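Local atomic coordinates of DynF (Micromonospora chersina, PDB entry 6UBL), a protein that is of unknown function but belongs to the dynemicin biosynthetic pathway and forms a beta barrel holding palmitic acid, consistent with binding a long hydrophobic molecule. Residues A[47-52]-A[194-199]; A[78-83]-A[113-118]; A[101-106]-A[136-141]. All coordinates share one frame; numbering follows the deposited sequence.

Interaction 1 (A[47-52]-A[194-199]); sequences TFAVPG and YLTSLR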
loop_
_atom_site.group_PDB
_atom_site.type_symbol
_atom_site.label_atom_id
_atom_site.label_comp_id
_atom_site.label_asym_id
_atom_site.label_seq_id
_atom_site.Cartn_x
_atom_site.Cartn_y
_atom_site.Cartn_z
ATOM N N THR A 47 14.024 0.076 -9.545
ATOM C CA THR A 47 14.460 1.414 -9.929
ATOM C C THR A 47 14.255 2.398 -8.783
ATOM O O THR A 47 13.169 2.456 -8.187
ATOM C CB THR A 47 13.724 1.899 -11.179
ATOM O OG1 THR A 47 14.030 1.019 -12.274
ATOM C CG2 THR A 47 14.159 3.314 -11.524
ATOM N N PHE A 48 15.294 3.184 -8.492
ATOM C CA PHE A 48 15.296 4.125 -7.378
ATOM C C PHE A 48 15.518 5.532 -7.916
ATOM O O PHE A 48 16.445 5.755 -8.711
ATOM C CB PHE A 48 16.429 3.855 -6.380
ATOM C CG PHE A 48 16.430 2.469 -5.804
ATOM C CD1 PHE A 48 15.705 2.161 -4.666
ATOM C CD2 PHE A 48 17.195 1.473 -6.399
ATOM C CE1 PHE A 48 15.719 0.884 -4.138
ATOM C CE2 PHE A 48 17.210 0.201 -5.877
ATOM C CZ PHE A 48 16.476 -0.101 -4.746
ATOM N N ALA A 49 14.692 6.481 -7.478
ATOM C CA ALA A 49 14.876 7.889 -7.804
ATOM C C ALA A 49 15.386 8.626 -6.570
ATOM O O ALA A 49 14.784 8.532 -5.487
ATOM C CB ALA A 49 13.564 8.520 -8.272
ATOM N N VAL A 50 16.506 9.328 -6.723
ATOM C CA VAL A 50 17.049 10.179 -5.673
ATOM C C VAL A 50 16.823 11.632 -6.090
ATOM O O VAL A 50 17.404 12.086 -7.087
ATOM C CB VAL A 50 18.534 9.907 -5.416
ATOM C CG1 VAL A 50 19.040 10.814 -4.294
ATOM C CG2 VAL A 50 18.755 8.446 -5.068
ATOM N N PRO A 51 15.978 12.383 -5.385
ATOM C CA PRO A 51 15.590 13.716 -5.866
ATOM C C PRO A 51 16.798 14.606 -6.108
ATOM O O PRO A 51 17.700 14.703 -5.271
ATOM C CB PRO A 51 14.713 14.258 -4.729
ATOM C CG PRO A 51 14.135 13.035 -4.095
ATOM C CD PRO A 51 15.218 11.987 -4.180
ATOM N N GLY A 52 16.790 15.279 -7.256
ATOM C CA GLY A 52 17.855 16.180 -7.635
ATOM C C GLY A 52 19.177 15.526 -7.949
ATOM O O GLY A 52 20.150 16.239 -8.218
ATOM N N TYR A 194 13.019 7.325 -3.632
ATOM C CA TYR A 194 11.751 6.701 -3.957
ATOM C C TYR A 194 12.006 5.482 -4.821
ATOM O O TYR A 194 12.785 5.536 -5.777
ATOM C CB TYR A 194 10.845 7.696 -4.704
ATOM C CG TYR A 194 10.520 8.917 -3.873
ATOM C CD1 TYR A 194 11.388 9.999 -3.840
ATOM C CD2 TYR A 194 9.373 8.969 -3.110
ATOM C CE1 TYR A 194 11.115 11.114 -3.075
ATOM C CE2 TYR A 194 9.079 10.079 -2.336
ATOM C CZ TYR A 194 9.944 11.142 -2.321
ATOM O OH TYR A 194 9.656 12.247 -1.550
ATOM N N LEU A 195 11.328 4.391 -4.489
ATOM C CA LEU A 195 11.272 3.227 -5.357
ATOM C C LEU A 195 10.173 3.505 -6.372
ATOM O O LEU A 195 9.008 3.709 -5.998
ATOM C CB LEU A 195 10.948 2.001 -4.514
ATOM C CG LEU A 195 10.850 0.620 -5.166
ATOM C CD1 LEU A 195 12.203 0.199 -5.698
ATOM C CD2 LEU A 195 10.333 -0.363 -4.128
ATOM N N THR A 196 10.542 3.565 -7.651
ATOM C CA THR A 196 9.590 3.939 -8.692
ATOM C C THR A 196 9.066 2.749 -9.485
ATOM O O THR A 196 8.027 2.876 -10.145
ATOM C CB THR A 196 10.204 4.961 -9.662
ATOM O OG1 THR A 196 11.395 4.436 -10.240
ATOM C CG2 THR A 196 10.510 6.268 -8.933
ATOM N N SER A 197 9.780 1.625 -9.495
ATOM C CA SER A 197 9.247 0.414 -10.100
ATOM C C SER A 197 10.020 -0.779 -9.568
ATOM O O SER A 197 11.156 -0.650 -9.112
ATOM C CB SER A 197 9.307 0.451 -11.626
ATOM O OG SER A 197 10.631 0.305 -12.074
ATOM N N LEU A 198 9.386 -1.944 -9.651
ATOM C CA LEU A 198 9.992 -3.195 -9.223
ATOM C C LEU A 198 9.293 -4.313 -9.979
ATOM O O LEU A 198 8.058 -4.366 -10.003
ATOM C CB LEU A 198 9.823 -3.371 -7.713
ATOM C CG LEU A 198 10.637 -4.517 -7.094
ATOM C CD1 LEU A 198 10.946 -4.260 -5.640
ATOM C CD2 LEU A 198 9.857 -5.814 -7.263
ATOM N N ARG A 199 10.080 -5.194 -10.588
ATOM C CA ARG A 199 9.583 -6.411 -11.200
ATOM C C ARG A 199 10.430 -7.548 -10.654
ATOM O O ARG A 199 11.583 -7.346 -10.258
ATOM C CB ARG A 199 9.720 -6.315 -12.724
ATOM C CG ARG A 199 9.119 -5.021 -13.266
ATOM C CD ARG A 199 9.005 -5.001 -14.775
ATOM N NE ARG A 199 7.745 -4.390 -15.193
ATOM C CZ ARG A 199 6.659 -5.079 -15.527
ATOM N NH1 ARG A 199 6.677 -6.404 -15.497
ATOM N NH2 ARG A 199 5.554 -4.445 -15.891
#
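Thr47 and Tyr194 lose the most surface to this contact, with Ala49 third, and all three side chains lie on the same face of the two paired strands. Thr47 is held first through its backbone: its N donates to Ser197 O at 3.0 Å with an almost straight N-H...O angle of 173°, and its O accepts from Thr196 N at 2.9 Å. Its CG2, anti to the backbone N, is pressed against Thr196 OG1 at 3.2 Å, while OG1 turns to a hydrogen bond with Thr57 on the adjoining strand. Thr196 OG1 itself bonds to Glu55. Thr47 is thus bonded to two successive residues of the other strand, Thr196 and Ser197, which is the signature of a beta bulge in an antiparallel ladder; Thr196 is the extra residue, and its psi of -22° departs from extended strand geometry. Beyond the bulge, Ala49 and Tyr194 form a hydrogen-bonded pair, Ala49 N reaching Tyr194 O at 2.7 Å and Tyr194 N reaching Ala49 O at 2.8 Å. Ala49 CB touches Thr196 CG2 at 3.9 Å. Two residues on from Ala49, Pro51 CG meets the edge of the Tyr194 ring in its plane, 3.7 Å from CE1. The Tyr194 hydroxyl bonds to Gln113 of the second subunit, whose Phe118 ring also meets the tyrosine ring, with the ring planes at about 50°.

Interaction 2 (A[78-83]-A[113-118]); sequences DAEVYT and QIRTPF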
loop_
_atom_site.group_PDB
_atom_site.type_symbol
_atom_site.label_atom_id
_atom_site.label_comp_id
_atom_site.label_asym_id
_atom_site.label_seq_id
_atom_site.Cartn_x
_atom_site.Cartn_y
_atom_site.Cartn_z
ATOM N N ASP A 78 -11.870 -23.843 -4.291
ATOM C CA ASP A 78 -12.264 -23.167 -3.059
ATOM C C ASP A 78 -11.089 -22.760 -2.182
ATOM O O ASP A 78 -11.287 -22.050 -1.192
ATOM C CB ASP A 78 -13.160 -24.094 -2.232
ATOM C CG ASP A 78 -14.476 -24.384 -2.913
ATOM O OD1 ASP A 78 -14.972 -23.494 -3.630
ATOM O OD2 ASP A 78 -14.995 -25.510 -2.758
ATOM N N ALA A 79 -9.883 -23.211 -2.498
ATOM C CA ALA A 79 -8.767 -23.108 -1.572
ATOM C C ALA A 79 -8.226 -21.687 -1.485
ATOM O O ALA A 79 -8.014 -21.009 -2.504
ATOM C CB ALA A 79 -7.634 -24.043 -2.001
ATOM N N GLU A 80 -7.984 -21.252 -0.252
ATOM C CA GLU A 80 -7.257 -20.030 0.019
ATOM C C GLU A 80 -6.086 -20.381 0.922
ATOM O O GLU A 80 -6.187 -21.277 1.767
ATOM C CB GLU A 80 -8.127 -19.046 0.760
ATOM C CG GLU A 80 -9.314 -18.548 -0.014
ATOM C CD GLU A 80 -10.055 -17.497 0.770
ATOM O OE1 GLU A 80 -9.512 -16.387 0.897
ATOM O OE2 GLU A 80 -11.131 -17.810 1.315
ATOM N N VAL A 81 -4.977 -19.667 0.745
ATOM C CA VAL A 81 -3.782 -19.833 1.564
ATOM C C VAL A 81 -3.322 -18.452 2.003
ATOM O O VAL A 81 -3.208 -17.537 1.175
ATOM C CB VAL A 81 -2.669 -20.568 0.792
ATOM C CG1 VAL A 81 -1.369 -20.561 1.583
ATOM C CG2 VAL A 81 -3.096 -22.002 0.480
ATOM N N TYR A 82 -3.049 -18.309 3.298
ATOM C CA TYR A 82 -2.500 -17.090 3.875
ATOM C C TYR A 82 -1.004 -17.276 4.072
ATOM O O TYR A 82 -0.542 -18.365 4.413
ATOM C CB TYR A 82 -3.197 -16.802 5.202
ATOM C CG TYR A 82 -4.633 -16.418 4.944
ATOM C CD1 TYR A 82 -4.980 -15.107 4.676
ATOM C CD2 TYR A 82 -5.626 -17.389 4.887
ATOM C CE1 TYR A 82 -6.280 -14.751 4.398
ATOM C CE2 TYR A 82 -6.937 -17.050 4.606
ATOM C CZ TYR A 82 -7.253 -15.722 4.369
ATOM O OH TYR A 82 -8.555 -15.366 4.088
ATOM N N THR A 83 -0.242 -16.222 3.829
ATOM C CA THR A 83 1.209 -16.313 3.812
ATOM C C THR A 83 1.802 -15.225 4.692
ATOM O O THR A 83 1.202 -14.171 4.890
ATOM C CB THR A 83 1.748 -16.139 2.385
ATOM O OG1 THR A 83 1.369 -14.850 1.896
ATOM C CG2 THR A 83 1.196 -17.211 1.449
ATOM N N GLN A 113 -1.636 -13.283 0.728
ATOM C CA GLN A 113 -2.621 -14.337 0.551
ATOM C C GLN A 113 -2.678 -14.766 -0.907
ATOM O O GLN A 113 -2.189 -14.076 -1.810
ATOM C CB GLN A 113 -3.996 -13.918 1.055
ATOM C CG GLN A 113 -4.576 -12.710 0.351
ATOM C CD GLN A 113 -5.789 -12.186 1.072
ATOM O OE1 GLN A 113 -5.763 -11.096 1.645
ATOM N NE2 GLN A 113 -6.856 -12.970 1.065
ATOM N N ILE A 114 -3.279 -15.937 -1.112
ATOM C CA ILE A 114 -3.495 -16.518 -2.432
ATOM C C ILE A 114 -4.957 -16.934 -2.497
ATOM O O ILE A 114 -5.414 -17.725 -1.661
ATOM C CB ILE A 114 -2.586 -17.737 -2.658
ATOM C CG1 ILE A 114 -1.117 -17.374 -2.439
ATOM C CG2 ILE A 114 -2.787 -18.286 -4.065
ATOM C CD1 ILE A 114 -0.168 -18.558 -2.509
ATOM N N ARG A 115 -5.694 -16.382 -3.458
ATOM C CA ARG A 115 -7.104 -16.703 -3.597
ATOM C C ARG A 115 -7.586 -16.384 -5.004
ATOM O O ARG A 115 -6.950 -15.639 -5.750
ATOM C CB ARG A 115 -7.966 -15.990 -2.546
ATOM C CG ARG A 115 -7.996 -14.443 -2.614
ATOM C CD ARG A 115 -9.327 -13.940 -2.048
ATOM N NE ARG A 115 -10.379 -14.343 -2.973
ATOM C CZ ARG A 115 -11.580 -14.818 -2.644
ATOM N NH1 ARG A 115 -11.941 -14.958 -1.376
ATOM N NH2 ARG A 115 -12.428 -15.167 -3.607
ATOM N N THR A 116 -8.733 -16.956 -5.347
ATOM C CA THR A 116 -9.386 -16.642 -6.617
ATOM C C THR A 116 -9.647 -15.141 -6.714
ATOM O O THR A 116 -10.202 -14.546 -5.773
ATOM C CB THR A 116 -10.709 -17.401 -6.694
ATOM O OG1 THR A 116 -10.460 -18.815 -6.679
ATOM C CG2 THR A 116 -11.509 -17.000 -7.928
ATOM N N PRO A 117 -9.256 -14.493 -7.809
ATOM C CA PRO A 117 -9.555 -13.067 -7.973
ATOM C C PRO A 117 -11.022 -12.827 -8.311
ATOM O O PRO A 117 -11.729 -13.705 -8.808
ATOM C CB PRO A 117 -8.639 -12.647 -9.130
ATOM C CG PRO A 117 -8.519 -13.913 -9.957
ATOM C CD PRO A 117 -8.486 -15.032 -8.947
ATOM N N PHE A 118 -11.472 -11.595 -8.040
ATOM C CA PHE A 118 -12.822 -11.151 -8.385
ATOM C C PHE A 118 -12.919 -10.694 -9.832
ATOM O O PHE A 118 -14.030 -10.497 -10.332
ATOM C CB PHE A 118 -13.268 -10.085 -7.381
ATOM C CG PHE A 118 -13.167 -10.563 -5.954
ATOM C CD1 PHE A 118 -14.073 -11.497 -5.473
ATOM C CD2 PHE A 118 -12.152 -10.130 -5.146
ATOM C CE1 PHE A 118 -13.956 -11.965 -4.166
ATOM C CE2 PHE A 118 -12.031 -10.588 -3.838
ATOM C CZ PHE A 118 -12.944 -11.503 -3.364
HETATM O O HOH W 1 -9.612 -19.072 -3.670
HETATM O O HOH W 2 -11.128 -14.337 1.289
HETATM O O HOH W 3 -6.874 -15.792 0.695
HETATM O O HOH W 4 -13.463 -16.686 0.868
#
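Two backbone hydrogen bonds set the register between 78-83 and 113-118. Val81 N donates to Ile114 O at 3.1 Å, in the carbonyl plane, and Ile114 N donates to Val81 O at 2.8 Å, nearly along the C=O axis, making an antiparallel hydrogen-bonded pair. CA-H...O contacts from Glu80 and Gln113 to the same two carbonyls flank it. This ladder joins strands 81-92 and 108-115 in the barrel wall, where Ile114, on the Val81 face, touches the bound palmitic acid and Tyr82 packs on the second subunit.

Tyr82 and Gln113, the adjoining non-hydrogen-bonded pair, run side by side with ring and amide planes 45° apart, and Gln113 NE2 approaches Tyr82 CE1 obliquely at 3.8 Å. Arg11 makes a cation-pi interaction with the same ring.

The charged contact is between Glu80 and Arg115, which point the same way. Their salt bridge is long, with Glu80 OE1 3.6 Å from Arg115 NH1 and the carboxylate and guanidinium planes 62° apart. The arginine chain bends at chi3 (-68°), and its NE and NH2 grip Thr116 O side-on, the NE bond measuring 2.8 Å, while Phe118 CZ lies over the centre of one guanidinium face.

Water 2 donates to Glu80 OE1 at 2.6 Å and accepts from Arg115 NH1 at 2.9 Å; water 3 joins OE1 to Gln113 NE2, which also bonds to Tyr194 of the second subunit. Water 1 links Ala79 O to Thr116 N where the strands part.

Because the direct ion pair is long and turned, much of the coupling between the two charges probably runs through water. The positive guanidinium, together with two donating waters on OE1, would be expected to keep Glu80 ionised, while NE and NH2 closing on one oxygen probably limit rotation of the guanidinium.

Interaction 3 (A[101-106]-A[136-141]); sequences TVTLNP and GAIFDM. With PLM (palmitic acid), chain C.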
loop_
_atom_site.group_PDB
_atom_site.type_symbol
_atom_site.label_atom_id
_atom_site.label_comp_id
_atom_site.label_asym_id
_atom_site.label_seq_id
_atom_site.Cartn_x
_atom_site.Cartn_y
_atom_site.Cartn_z
ATOM N N THR A 101 21.665 -4.367 -0.069
ATOM C CA THR A 101 21.158 -5.599 0.519
ATOM C C THR A 101 19.774 -5.335 1.087
ATOM O O THR A 101 19.593 -4.403 1.881
ATOM C CB THR A 101 22.108 -6.108 1.615
ATOM O OG1 THR A 101 23.397 -6.338 1.063
ATOM C CG2 THR A 101 21.574 -7.410 2.213
ATOM N N VAL A 102 18.806 -6.149 0.669
ATOM C CA VAL A 102 17.413 -5.984 1.057
ATOM C C VAL A 102 17.020 -7.132 1.972
ATOM O O VAL A 102 17.177 -8.303 1.615
ATOM C CB VAL A 102 16.496 -5.894 -0.171
ATOM C CG1 VAL A 102 15.076 -5.585 0.256
ATOM C CG2 VAL A 102 16.998 -4.833 -1.142
ATOM N N THR A 103 16.522 -6.786 3.157
ATOM C CA THR A 103 16.067 -7.740 4.157
ATOM C C THR A 103 14.730 -7.246 4.694
ATOM O O THR A 103 14.223 -6.203 4.276
ATOM C CB THR A 103 17.104 -7.859 5.272
ATOM O OG1 THR A 103 17.326 -6.571 5.847
ATOM C CG2 THR A 103 18.430 -8.397 4.725
ATOM N N LEU A 104 14.148 -7.991 5.625
ATOM C CA LEU A 104 12.896 -7.562 6.228
ATOM C C LEU A 104 13.114 -6.612 7.401
ATOM O O LEU A 104 14.061 -6.745 8.180
ATOM C CB LEU A 104 12.095 -8.766 6.731
ATOM C CG LEU A 104 11.655 -9.770 5.675
ATOM C CD1 LEU A 104 10.870 -10.880 6.380
ATOM C CD2 LEU A 104 10.833 -9.133 4.583
ATOM N N ASN A 105 12.193 -5.669 7.537
ATOM C CA ASN A 105 12.135 -4.817 8.719
ATOM C C ASN A 105 11.552 -5.629 9.871
ATOM O O ASN A 105 10.393 -6.053 9.789
ATOM C CB ASN A 105 11.242 -3.620 8.434
ATOM C CG ASN A 105 11.226 -2.614 9.568
ATOM O OD1 ASN A 105 11.556 -2.935 10.709
ATOM N ND2 ASN A 105 10.820 -1.385 9.260
ATOM N N PRO A 106 12.310 -5.885 10.943
ATOM C CA PRO A 106 11.779 -6.722 12.038
ATOM C C PRO A 106 10.605 -6.105 12.769
ATOM O O PRO A 106 9.940 -6.815 13.533
ATOM C CB PRO A 106 12.985 -6.909 12.966
ATOM C CG PRO A 106 13.847 -5.713 12.705
ATOM C CD PRO A 106 13.662 -5.369 11.245
ATOM N N GLY A 136 7.308 -4.970 4.435
ATOM C CA GLY A 136 8.134 -3.946 5.073
ATOM C C GLY A 136 9.596 -4.337 4.981
ATOM O O GLY A 136 10.010 -5.339 5.569
ATOM N N ALA A 137 10.385 -3.564 4.241
ATOM C CA ALA A 137 11.756 -3.930 3.927
ATOM C C ALA A 137 12.762 -2.940 4.496
ATOM O O ALA A 137 12.424 -1.821 4.888
ATOM C CB ALA A 137 11.951 -4.025 2.405
ATOM N N ILE A 138 14.023 -3.381 4.514
ATOM C CA ILE A 138 15.171 -2.538 4.821
ATOM C C ILE A 138 16.113 -2.608 3.631
ATOM O O ILE A 138 16.479 -3.708 3.195
ATOM C CB ILE A 138 15.919 -3.038 6.070
ATOM C CG1 ILE A 138 14.972 -3.115 7.275
ATOM C CG2 ILE A 138 17.120 -2.134 6.361
ATOM C CD1 ILE A 138 14.524 -1.773 7.751
ATOM N N PHE A 139 16.571 -1.449 3.156
ATOM C CA PHE A 139 17.516 -1.365 2.039
ATOM C C PHE A 139 18.833 -0.847 2.610
ATOM O O PHE A 139 18.945 0.338 2.935
ATOM C CB PHE A 139 17.002 -0.404 0.952
ATOM C CG PHE A 139 15.696 -0.811 0.319
ATOM C CD1 PHE A 139 14.497 -0.562 0.970
ATOM C CD2 PHE A 139 15.666 -1.409 -0.932
ATOM C CE1 PHE A 139 13.290 -0.923 0.395
ATOM C CE2 PHE A 139 14.454 -1.774 -1.511
ATOM C CZ PHE A 139 13.271 -1.529 -0.845
ATOM N N ASP A 140 19.819 -1.735 2.752
ATOM C CA ASP A 140 21.123 -1.366 3.294
ATOM C C ASP A 140 22.010 -0.891 2.145
ATOM O O ASP A 140 22.296 -1.654 1.219
ATOM C CB ASP A 140 21.736 -2.584 3.989
ATOM C CG ASP A 140 22.935 -2.241 4.874
ATOM O OD1 ASP A 140 23.290 -1.051 5.002
ATOM O OD2 ASP A 140 23.510 -3.190 5.446
ATOM N N MET A 141 22.444 0.367 2.212
ATOM C CA MET A 141 23.250 1.008 1.171
ATOM C C MET A 141 24.517 1.542 1.826
ATOM O O MET A 141 24.685 2.755 2.004
ATOM C CB MET A 141 22.454 2.112 0.470
ATOM C CG MET A 141 21.139 1.654 -0.162
ATOM S SD MET A 141 20.418 2.887 -1.283
ATOM C CE MET A 141 18.981 2.030 -1.935
HETATM C C1 PLM C . 4.220 -19.324 -1.479
HETATM O O1 PLM C . 5.337 -19.548 -0.838
HETATM O O2 PLM C . 3.446 -20.192 -1.791
HETATM C C2 PLM C . 3.998 -17.884 -1.817
HETATM C C3 PLM C . 5.159 -17.178 -2.467
HETATM C C4 PLM C . 4.746 -15.770 -2.773
HETATM C C5 PLM C . 5.844 -14.774 -2.737
HETATM C C6 PLM C . 5.337 -13.369 -2.960
HETATM C C7 PLM C . 6.247 -12.604 -3.882
HETATM C C8 PLM C . 7.697 -12.714 -3.480
HETATM C C9 PLM C . 8.001 -12.126 -2.130
HETATM C CA PLM C . 8.452 -10.694 -2.228
HETATM C CB PLM C . 9.897 -10.592 -2.675
HETATM C CC PLM C . 10.630 -9.497 -1.960
HETATM C CD PLM C . 10.943 -8.287 -2.797
HETATM C CE PLM C . 11.021 -7.047 -1.944
HETATM C CF PLM C . 11.790 -5.906 -2.535
HETATM C CG PLM C . 11.836 -4.735 -1.620
HETATM O O HOH W 5 10.147 -1.227 6.429
#
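Val102 and Phe139 form a non-hydrogen-bonded pair whose side chains lie alongside each other and point the same way. Val102 CG2 sits 3.7 Å from Phe139 CD2, coming in obliquely, whereas CG1, anti to the backbone N (chi1 -174°), lies above one ring face near its rim. That rotation also brings CG1 within 3.8 Å of CG, the terminal methyl of the palmitic acid, which Phe139 CZ meets at 3.6 Å; Ala137 CB approaches the same methyl at 4.1 Å. An alanine in place of Val102 would remove both methyls and would probably loosen the packing over the Phe139 ring and against the end of the acyl chain.

The opposite face of the strands carries Ile138, which crosses both its partners obliquely. Its CB stands 3.8 Å from Thr103 OG1, and CD1 folds back (chi2 -68°) to reach Asn105 CB at 3.8 Å. Asn105 OD1 bonds to the backbone N of Asp107, and ND2 donates to water 5, which lies within hydrogen-bonding distance of Ala137 O.

Five backbone hydrogen bonds set the register that places these residues opposite one another, among them Asp140 N to Thr101 O at 2.8 Å with an N-H...O angle of 172°. Across the pairs Thr101-Asp140, Val102-Phe139 and Thr103-Ile138, one face meets the ligand and the other carries partly exposed residues, characteristic of a beta-barrel wall, here at the ligand's methyl end.

The segments follow the order 47-52, 78-83, 101-106, 113-118, 136-141, 194-199, so interactions 2 and 3 interleave between the halves of interaction 1. Centres of interactions 1 and 3 are about 15 Å apart, and they touch where Phe48 CE1 lies 3.9 Å from Phe139 CD2. Interaction 2 lies on the other side of the chain's centre, about 30 Å and 27 Å, centre to centre, from interactions 1 and 3. Strand 81-92 pairs with both 100-104 and 108-115, linking interactions 2 and 3. Interactions 1 and 2 both face the second subunit. The palmitic acid runs between these regions, carboxylate end near Ile114 and methyl end against Val102 and Phe139, consistent with a barrel enclosing a long hydrophobic molecule.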